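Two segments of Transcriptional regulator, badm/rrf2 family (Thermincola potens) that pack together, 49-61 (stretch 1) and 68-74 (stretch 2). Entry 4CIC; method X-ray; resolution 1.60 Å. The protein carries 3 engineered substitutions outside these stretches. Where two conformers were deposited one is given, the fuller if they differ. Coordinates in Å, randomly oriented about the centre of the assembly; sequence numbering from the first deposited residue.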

# COMPACT_ATOMS: atom_id res chain seq x y z
N LEU A 49 2.42 16.74 -14.69
CA LEU A 49 2.84 16.49 -13.32
C LEU A 49 3.39 17.75 -12.70
O LEU A 49 2.95 18.20 -11.64
CB LEU A 49 3.94 15.43 -13.30
CG LEU A 49 3.54 13.97 -13.14
CD1 LEU A 49 4.79 13.11 -13.16
CD2 LEU A 49 2.79 13.79 -11.82
N ILE A 50 4.38 18.31 -13.39
CA ILE A 50 5.12 19.46 -12.91
C ILE A 50 4.18 20.62 -12.65
O ILE A 50 4.38 21.38 -11.70
CB ILE A 50 6.20 19.87 -13.92
CG1 ILE A 50 7.32 18.83 -13.92
CG2 ILE A 50 6.76 21.28 -13.60
CD1 ILE A 50 8.25 18.95 -12.73
N ALA A 51 3.14 20.74 -13.47
CA ALA A 51 2.18 21.83 -13.28
C ALA A 51 1.55 21.75 -11.90
O ALA A 51 1.39 22.78 -11.23
CB ALA A 51 1.12 21.82 -14.36
N VAL A 52 1.16 20.55 -11.48
CA VAL A 52 0.59 20.39 -10.15
C VAL A 52 1.63 20.63 -9.05
O VAL A 52 1.36 21.34 -8.08
CB VAL A 52 -0.08 19.00 -9.99
CG1 VAL A 52 -0.68 18.85 -8.61
CG2 VAL A 52 -1.15 18.83 -11.06
N LEU A 53 2.82 20.07 -9.21
CA LEU A 53 3.87 20.25 -8.22
C LEU A 53 4.23 21.72 -8.08
O LEU A 53 4.58 22.19 -7.00
CB LEU A 53 5.10 19.43 -8.60
CG LEU A 53 4.90 17.92 -8.58
CD1 LEU A 53 6.13 17.24 -9.13
CD2 LEU A 53 4.66 17.47 -7.16
N ARG A 54 4.11 22.46 -9.18
CA ARG A 54 4.40 23.90 -9.17
C ARG A 54 3.33 24.68 -8.41
O ARG A 54 3.65 25.54 -7.59
CB ARG A 54 4.51 24.43 -10.60
CG ARG A 54 5.41 25.65 -10.73
CD ARG A 54 5.58 26.06 -12.19
NE ARG A 54 4.89 27.31 -12.47
CZ ARG A 54 4.77 27.85 -13.68
NH1 ARG A 54 5.30 27.23 -14.73
NH2 ARG A 54 4.12 28.99 -13.84
N LYS A 55 2.07 24.37 -8.67
CA LYS A 55 0.97 25.00 -7.94
C LYS A 55 1.09 24.73 -6.45
O LYS A 55 0.73 25.58 -5.63
CB LYS A 55 -0.38 24.47 -8.44
CG LYS A 55 -0.77 24.92 -9.83
CD LYS A 55 -2.20 24.47 -10.14
CE LYS A 55 -2.62 24.82 -11.57
NZ LYS A 55 -2.07 23.87 -12.57
N ALA A 56 1.60 23.56 -6.11
CA ALA A 56 1.76 23.14 -4.72
C ALA A 56 2.91 23.82 -4.01
O ALA A 56 3.02 23.75 -2.79
CB ALA A 56 1.96 21.64 -4.65
N GLY A 57 3.80 24.43 -4.77
CA GLY A 57 4.93 25.12 -4.17
C GLY A 57 6.10 24.18 -3.94
O GLY A 57 7.01 24.49 -3.16
N LEU A 58 6.10 23.04 -4.63
CA LEU A 58 7.19 22.07 -4.52
C LEU A 58 8.28 22.31 -5.56
O LEU A 58 9.43 21.92 -5.36
CB LEU A 58 6.67 20.63 -4.65
CG LEU A 58 6.01 20.12 -3.37
CD1 LEU A 58 5.40 18.73 -3.57
CD2 LEU A 58 7.05 20.10 -2.25
N VAL A 59 7.90 22.90 -6.69
CA VAL A 59 8.88 23.24 -7.72
C VAL A 59 8.59 24.62 -8.25
O VAL A 59 7.48 25.14 -8.13
CB VAL A 59 8.86 22.25 -8.90
CG1 VAL A 59 9.05 20.81 -8.42
CG2 VAL A 59 7.58 22.39 -9.68
N LYS A 60 9.63 25.26 -8.78
CA LYS A 60 9.45 26.58 -9.35
C LYS A 60 10.14 26.66 -10.70
O LYS A 60 11.08 25.91 -10.98
CB LYS A 60 9.97 27.66 -8.40
CG LYS A 60 11.39 27.45 -7.95
CD LYS A 60 11.87 28.57 -7.02
CE LYS A 60 12.02 29.88 -7.77
NZ LYS A 60 12.48 30.96 -6.85
N SER A 61 9.65 27.56 -11.53
CA SER A 61 10.19 27.80 -12.85
C SER A 61 11.09 29.03 -12.78
O SER A 61 10.79 29.99 -12.06
CB SER A 61 9.06 28.03 -13.85
OG SER A 61 9.55 28.53 -15.08
N GLY A 68 14.47 26.87 -16.72
CA GLY A 68 13.98 25.54 -16.44
C GLY A 68 13.41 25.45 -15.05
O GLY A 68 12.91 26.44 -14.52
N TYR A 69 13.48 24.27 -14.45
CA TYR A 69 12.81 24.02 -13.18
C TYR A 69 13.79 23.68 -12.08
O TYR A 69 14.81 23.04 -12.34
CB TYR A 69 11.80 22.88 -13.34
CG TYR A 69 10.59 23.30 -14.15
CD1 TYR A 69 10.58 23.20 -15.53
CD2 TYR A 69 9.48 23.85 -13.52
CE1 TYR A 69 9.48 23.61 -16.27
CE2 TYR A 69 8.38 24.27 -14.25
CZ TYR A 69 8.39 24.14 -15.62
OH TYR A 69 7.29 24.55 -16.34
N ILE A 70 13.48 24.10 -10.85
CA ILE A 70 14.25 23.72 -9.66
C ILE A 70 13.29 23.40 -8.52
O ILE A 70 12.14 23.82 -8.56
CB ILE A 70 15.20 24.85 -9.16
CG1 ILE A 70 14.43 26.14 -8.89
CG2 ILE A 70 16.25 25.10 -10.16
CD1 ILE A 70 15.24 27.20 -8.17
N LEU A 71 13.75 22.65 -7.53
CA LEU A 71 12.95 22.47 -6.32
C LEU A 71 12.69 23.84 -5.70
O LEU A 71 13.57 24.72 -5.71
CB LEU A 71 13.66 21.60 -5.30
CG LEU A 71 13.97 20.14 -5.63
CD1 LEU A 71 14.75 19.53 -4.48
CD2 LEU A 71 12.68 19.37 -5.85
N ALA A 72 11.50 24.00 -5.13
CA ALA A 72 11.12 25.24 -4.46
C ALA A 72 11.37 25.21 -2.95
O ALA A 72 11.22 26.24 -2.27
CB ALA A 72 9.66 25.55 -4.75
N ARG A 73 11.73 24.03 -2.43
CA ARG A 73 12.18 23.84 -1.05
C ARG A 73 13.42 22.97 -1.10
O ARG A 73 13.62 22.24 -2.08
CB ARG A 73 11.12 23.11 -0.21
CG ARG A 73 9.77 23.78 -0.18
CD ARG A 73 9.10 23.58 1.16
NE ARG A 73 8.80 22.18 1.48
CZ ARG A 73 7.65 21.57 1.19
NH1 ARG A 73 6.70 22.24 0.55
NH2 ARG A 73 7.45 20.30 1.53
N GLU A 74 14.24 23.01 -0.05
CA GLU A 74 15.46 22.20 -0.01
C GLU A 74 15.04 20.74 0.13
O GLU A 74 14.00 20.48 0.70
CB GLU A 74 16.32 22.58 1.19
CG GLU A 74 17.00 23.98 1.06
CD GLU A 74 17.63 24.46 2.36
OE1 GLU A 74 18.35 23.68 3.02
OE2 GLU A 74 17.40 25.63 2.73

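What holds the two backbones together? Strand 59-61 and strand 68-71 run antiparallel, their directions 150° apart, and three main-chain hydrogen bonds join the stretches. K60 and I70 form the hydrogen-bonded pair: K60 N donates a hydrogen bond to I70 O at 2.9 Å, and I70 N donates one to K60 O at 3.0 Å, both nearly linear. Beyond the strand end, A72 N donates to L58 O at 2.9 Å, so the ladder extends one rung into the loops. V59 with L71 and S61 with Y69 are the non-hydrogen-bonded pairs, and their alpha carbons lie closer, 4.4 Å from V59 CA to L71 CA and 4.6 Å from S61 CA to Y69 CA, against 5.6 Å from K60 CA to I70 CA. In this narrow spacing CA-H groups face carbonyls, as in the contacts of V59 CA with I70 O at 3.4 Å and S61 CA with G68 O at 3.5 Å.

How does the turn at G57 bring stretch 1 against stretch 2? G57 leaves the helix with positive phi in a Schellman motif. G57 N bonds to R54 O at 3.0 Å and L58 N to L53 O at 2.9 Å, satisfying donors as the chain turns. At these backbone angles a beta carbon on G57 would be jammed against the preceding carbonyl oxygen, which calls for glycine. G57 also touches the other stretch, with its O 3.3 Å from A72 CB.

Which side chain ties the helix to the sheet? Y69 has the largest area covered by the opposite stretch. I50, whose CA-to-CB bond points toward stretch 2, lays its CG2 over one face of the Y69 ring, 3.9 Å from the centroid, a CH-pi contact in which a methyl group meets the aromatic electron cloud. S61 shares Y69's side of the sheet and brings its CB to 3.8 Å from Y69 CE2. R54 reaches the ring's edge, and its NH1 lies 3.7 Å from Y69 OH, a polar approach without a hydrogen bond.

What packs on the other side of the sheet and at the turn? K60 and I70 project from the same face, and K60 CG comes within 3.4 Å of I70 CG1, so the lysine's aliphatic part makes an apolar contact. Near the helix end, L58 CD2 sits over one face of the R73 guanidinium, 3.5 Å from R73 NH1. R73 NE and NH2 are hydrogen-bonded elsewhere in the structure.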